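Local coordinates for protein apical membrane antigen 1, putative (Toxoplasma gondii, PDB 2X2Z) that takes part in host cell invasion by the parasite as a surface component of the moving junction complex, together with rhoptry neck proteins, at residues Thr45-Pro50 with Asp289-His294. Numbering follows the deposited sequence.
Sequences TLYREP and DWWPLH
With CG anti to the backbone N in both Leu46 (chi1 -158°) and His294 (chi1 174°), the two side chains run alongside each other in the same direction, and Leu46 CD2 sits over one face of the imidazole in a CH-pi contact, 3.6 Å from the ring centroid. Their backbones flank a single antiparallel beta bridge between Tyr47 and Leu293, a non-hydrogen-bonded pair. His294 N donates to Leu46 O at 3.0 Å, and on the other side of the pair Arg48 N donates to Pro292 O at 2.9 Å, nearly straight. Through this one bridge the domain II loop, itself not a regular strand, docks on strand 45-49 of the domain I hairpin, which pairs on its other side with strand 38-42. This fits the long domain II loop of AMA1, which lies across domain I and in this family is displaced when RON2 binds.

Tyr47 receives the edge of Trp291 in a T-shaped stack, the planes at 89° and CE3 over the centre of the phenol ring. Trp291 is held in turn by Tyr150, stacked on it, and by Tyr167 O, which accepts from NE1. Leu293 CD2 approaches Tyr47 CE2 obliquely at 3.8 Å. Arg48 passes CG close to Leu293 O before its guanidinium leaves for Asp274 O. At the phenol end a water bridges the domains, 2.8 Å from Tyr47 OH and donating to Asp289 OD2 at 2.7 Å.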
ATOM      1  N   THR A  45     -21.833  -8.176 -17.563  1.00 27.93           N
ATOM      2  CA  THR A  45     -20.758  -9.055 -17.058  1.00 26.84           C
ATOM      3  C   THR A  45     -20.213  -8.566 -15.685  1.00 25.67           C
ATOM      4  O   THR A  45     -19.944  -7.375 -15.498  1.00 25.81           O
ATOM      5  CB  THR A  45     -19.626  -9.286 -18.119  1.00 29.13           C
ATOM      6  OG1 THR A  45     -20.189  -9.876 -19.308  1.00 30.74           O
ATOM      7  CG2 THR A  45     -18.501 -10.224 -17.577  1.00 25.69           C
ATOM      8  N   LEU A  46     -20.117  -9.478 -14.720  1.00 24.05           N
ATOM      9  CA  LEU A  46     -19.597  -9.129 -13.387  1.00 23.56           C
ATOM     10  C   LEU A  46     -18.043  -9.091 -13.263  1.00 21.80           C
ATOM     11  O   LEU A  46     -17.368 -10.127 -13.403  1.00 20.05           O
ATOM     12  CB  LEU A  46     -20.200 -10.056 -12.344  1.00 22.35           C
ATOM     13  CG  LEU A  46     -20.213  -9.542 -10.907  1.00 25.12           C
ATOM     14  CD1 LEU A  46     -20.897  -8.124 -10.741  1.00 25.29           C
ATOM     15  CD2 LEU A  46     -20.878 -10.596  -9.998  1.00 26.21           C
ATOM     16  N   TYR A  47     -17.514  -7.906 -12.969  1.00 20.45           N
ATOM     17  CA  TYR A  47     -16.040  -7.670 -12.864  1.00 18.62           C
ATOM     18  C   TYR A  47     -15.591  -7.313 -11.447  1.00 18.81           C
ATOM     19  O   TYR A  47     -16.346  -6.725 -10.638  1.00 18.62           O
ATOM     20  CB  TYR A  47     -15.605  -6.537 -13.794  1.00 19.40           C
ATOM     21  CG  TYR A  47     -15.852  -6.861 -15.253  1.00 17.94           C
ATOM     22  CD1 TYR A  47     -16.958  -6.344 -15.906  1.00 17.19           C
ATOM     23  CD2 TYR A  47     -14.988  -7.717 -15.966  1.00 19.17           C
ATOM     24  CE1 TYR A  47     -17.205  -6.629 -17.221  1.00 16.85           C
ATOM     25  CE2 TYR A  47     -15.247  -8.031 -17.305  1.00 18.57           C
ATOM     26  CZ  TYR A  47     -16.368  -7.477 -17.919  1.00 20.35           C
ATOM     27  OH  TYR A  47     -16.650  -7.747 -19.259  1.00 24.60           O
ATOM     28  N   ARG A  48     -14.338  -7.641 -11.152  1.00 18.03           N
ATOM     29  CA  ARG A  48     -13.741  -7.311  -9.882  1.00 15.94           C
ATOM     30  C   ARG A  48     -13.206  -5.913 -10.061  1.00 16.64           C
ATOM     31  O   ARG A  48     -12.773  -5.516 -11.175  1.00 14.33           O
ATOM     32  CB  ARG A  48     -12.630  -8.302  -9.555  1.00 16.18           C
ATOM     33  CG  ARG A  48     -13.131  -9.749  -9.361  1.00 13.38           C
ATOM     34  CD  ARG A  48     -12.060 -10.622  -8.773  1.00 15.72           C
ATOM     35  NE  ARG A  48     -12.027 -10.379  -7.328  1.00 12.65           N
ATOM     36  CZ  ARG A  48     -11.085 -10.767  -6.502  1.00 16.01           C
ATOM     37  NH1 ARG A  48     -10.066 -11.566  -6.928  1.00 14.74           N
ATOM     38  NH2 ARG A  48     -11.213 -10.410  -5.220  1.00 18.54           N
ATOM     39  N   GLU A  49     -13.236  -5.174  -8.951  1.00 16.84           N
ATOM     40  CA  GLU A  49     -12.912  -3.756  -8.937  1.00 14.93           C
ATOM     41  C   GLU A  49     -12.033  -3.442  -7.757  1.00 14.34           C
ATOM     42  O   GLU A  49     -12.343  -3.803  -6.632  1.00 15.33           O
ATOM     43  CB  GLU A  49     -14.191  -2.948  -8.782  1.00 15.81           C
ATOM     44  CG  GLU A  49     -14.000  -1.443  -8.960  1.00 12.43           C
ATOM     45  CD  GLU A  49     -15.223  -0.640  -8.370  1.00 17.15           C
ATOM     46  OE1 GLU A  49     -15.912  -1.107  -7.462  1.00 14.88           O
ATOM     47  OE2 GLU A  49     -15.527   0.423  -8.849  1.00 16.49           O
ATOM     48  N   PRO A  50     -10.941  -2.706  -7.980  1.00 14.54           N
ATOM     49  CA  PRO A  50     -10.210  -2.251  -6.800  1.00 13.56           C
ATOM     50  C   PRO A  50     -11.016  -1.289  -5.923  1.00 15.59           C
ATOM     51  O   PRO A  50     -11.697  -0.368  -6.464  1.00 17.39           O
ATOM     52  CB  PRO A  50      -8.980  -1.544  -7.373  1.00 14.81           C
ATOM     53  CG  PRO A  50      -8.891  -1.950  -8.912  1.00 12.86           C
ATOM     54  CD  PRO A  50     -10.349  -2.307  -9.271  1.00 13.14           C
ATOM     55  N   ASP A 289      -9.443 -10.402 -21.429  1.00 32.02           N
ATOM     56  CA  ASP A 289     -10.222  -9.302 -20.856  1.00 29.62           C
ATOM     57  C   ASP A 289      -9.306  -8.230 -20.287  1.00 27.25           C
ATOM     58  O   ASP A 289      -8.175  -8.519 -19.899  1.00 25.64           O
ATOM     59  CB  ASP A 289     -11.142  -9.838 -19.743  1.00 31.04           C
ATOM     60  CG  ASP A 289     -12.488 -10.326 -20.278  1.00 32.98           C
ATOM     61  OD1 ASP A 289     -12.783 -11.532 -20.126  1.00 35.41           O
ATOM     62  OD2 ASP A 289     -13.255  -9.493 -20.828  1.00 31.45           O
ATOM     63  N   TRP A 290      -9.795  -6.995 -20.225  1.00 24.95           N
ATOM     64  CA  TRP A 290      -9.049  -5.931 -19.588  1.00 23.73           C
ATOM     65  C   TRP A 290      -9.230  -5.867 -18.049  1.00 23.32           C
ATOM     66  O   TRP A 290      -8.412  -5.259 -17.352  1.00 21.79           O
ATOM     67  CB  TRP A 290      -9.451  -4.612 -20.187  1.00 25.48           C
ATOM     68  CG  TRP A 290      -9.370  -4.524 -21.701  1.00 25.62           C
ATOM     69  CD1 TRP A 290     -10.409  -4.545 -22.572  1.00 27.48           C
ATOM     70  CD2 TRP A 290      -8.183  -4.394 -22.486  1.00 25.53           C
ATOM     71  NE1 TRP A 290      -9.941  -4.445 -23.861  1.00 27.97           N
ATOM     72  CE2 TRP A 290      -8.581  -4.317 -23.836  1.00 26.99           C
ATOM     73  CE3 TRP A 290      -6.825  -4.316 -22.177  1.00 24.12           C
ATOM     74  CZ2 TRP A 290      -7.662  -4.201 -24.888  1.00 28.51           C
ATOM     75  CZ3 TRP A 290      -5.907  -4.181 -23.225  1.00 26.57           C
ATOM     76  CH2 TRP A 290      -6.331  -4.143 -24.562  1.00 25.76           C
ATOM     77  N   TRP A 291     -10.290  -6.483 -17.521  1.00 21.21           N
ATOM     78  CA  TRP A 291     -10.579  -6.448 -16.087  1.00 20.79           C
ATOM     79  C   TRP A 291     -10.715  -7.894 -15.582  1.00 20.23           C
ATOM     80  O   TRP A 291     -11.222  -8.699 -16.296  1.00 19.10           O
ATOM     81  CB  TRP A 291     -11.903  -5.667 -15.847  1.00 20.66           C
ATOM     82  CG  TRP A 291     -11.947  -4.290 -16.536  1.00 22.49           C
ATOM     83  CD1 TRP A 291     -10.895  -3.439 -16.705  1.00 22.73           C
ATOM     84  CD2 TRP A 291     -13.099  -3.604 -17.090  1.00 26.42           C
ATOM     85  NE1 TRP A 291     -11.284  -2.299 -17.367  1.00 26.20           N
ATOM     86  CE2 TRP A 291     -12.633  -2.357 -17.606  1.00 27.22           C
ATOM     87  CE3 TRP A 291     -14.466  -3.928 -17.225  1.00 27.38           C
ATOM     88  CZ2 TRP A 291     -13.489  -1.407 -18.221  1.00 29.19           C
ATOM     89  CZ3 TRP A 291     -15.337  -2.972 -17.857  1.00 28.95           C
ATOM     90  CH2 TRP A 291     -14.837  -1.724 -18.331  1.00 31.64           C
ATOM     91  N   PRO A 292     -10.345  -8.186 -14.328  1.00 19.70           N
ATOM     92  CA  PRO A 292     -10.571  -9.508 -13.765  1.00 20.15           C
ATOM     93  C   PRO A 292     -12.055  -9.841 -13.671  1.00 21.32           C
ATOM     94  O   PRO A 292     -12.919  -8.941 -13.355  1.00 19.48           O
ATOM     95  CB  PRO A 292     -10.036  -9.382 -12.341  1.00 20.34           C
ATOM     96  CG  PRO A 292      -9.242  -8.075 -12.309  1.00 17.52           C
ATOM     97  CD  PRO A 292     -10.045  -7.216 -13.256  1.00 21.39           C
ATOM     98  N   LEU A 293     -12.355 -11.103 -13.937  1.00 21.87           N
ATOM     99  CA  LEU A 293     -13.726 -11.565 -13.829  1.00 24.02           C
ATOM    100  C   LEU A 293     -14.032 -11.951 -12.402  1.00 23.57           C
ATOM    101  O   LEU A 293     -13.190 -12.481 -11.705  1.00 22.72           O
ATOM    102  CB  LEU A 293     -13.975 -12.739 -14.775  1.00 23.86           C
ATOM    103  CG  LEU A 293     -13.787 -12.491 -16.274  1.00 26.38           C
ATOM    104  CD1 LEU A 293     -13.512 -13.835 -17.008  1.00 21.55           C
ATOM    105  CD2 LEU A 293     -14.976 -11.820 -16.873  1.00 27.24           C
ATOM    106  N   HIS A 294     -15.255 -11.654 -11.959  1.00 26.65           N
ATOM    107  CA  HIS A 294     -15.819 -12.227 -10.723  1.00 27.51           C
ATOM    108  C   HIS A 294     -15.693 -13.770 -10.727  1.00 28.45           C
ATOM    109  O   HIS A 294     -15.827 -14.404 -11.751  1.00 28.03           O
ATOM    110  CB  HIS A 294     -17.289 -11.806 -10.581  1.00 27.46           C
ATOM    111  CG  HIS A 294     -17.984 -12.455  -9.431  1.00 26.29           C
ATOM    112  ND1 HIS A 294     -18.020 -11.892  -8.179  1.00 26.26           N
ATOM    113  CD2 HIS A 294     -18.666 -13.628  -9.337  1.00 25.60           C
ATOM    114  CE1 HIS A 294     -18.718 -12.676  -7.367  1.00 26.04           C
ATOM    115  NE2 HIS A 294     -19.120 -13.732  -8.043  1.00 24.83           N
TER
HETATM  116  O   HOH W   1     -15.876 -10.032 -20.623  1.00 37.59           O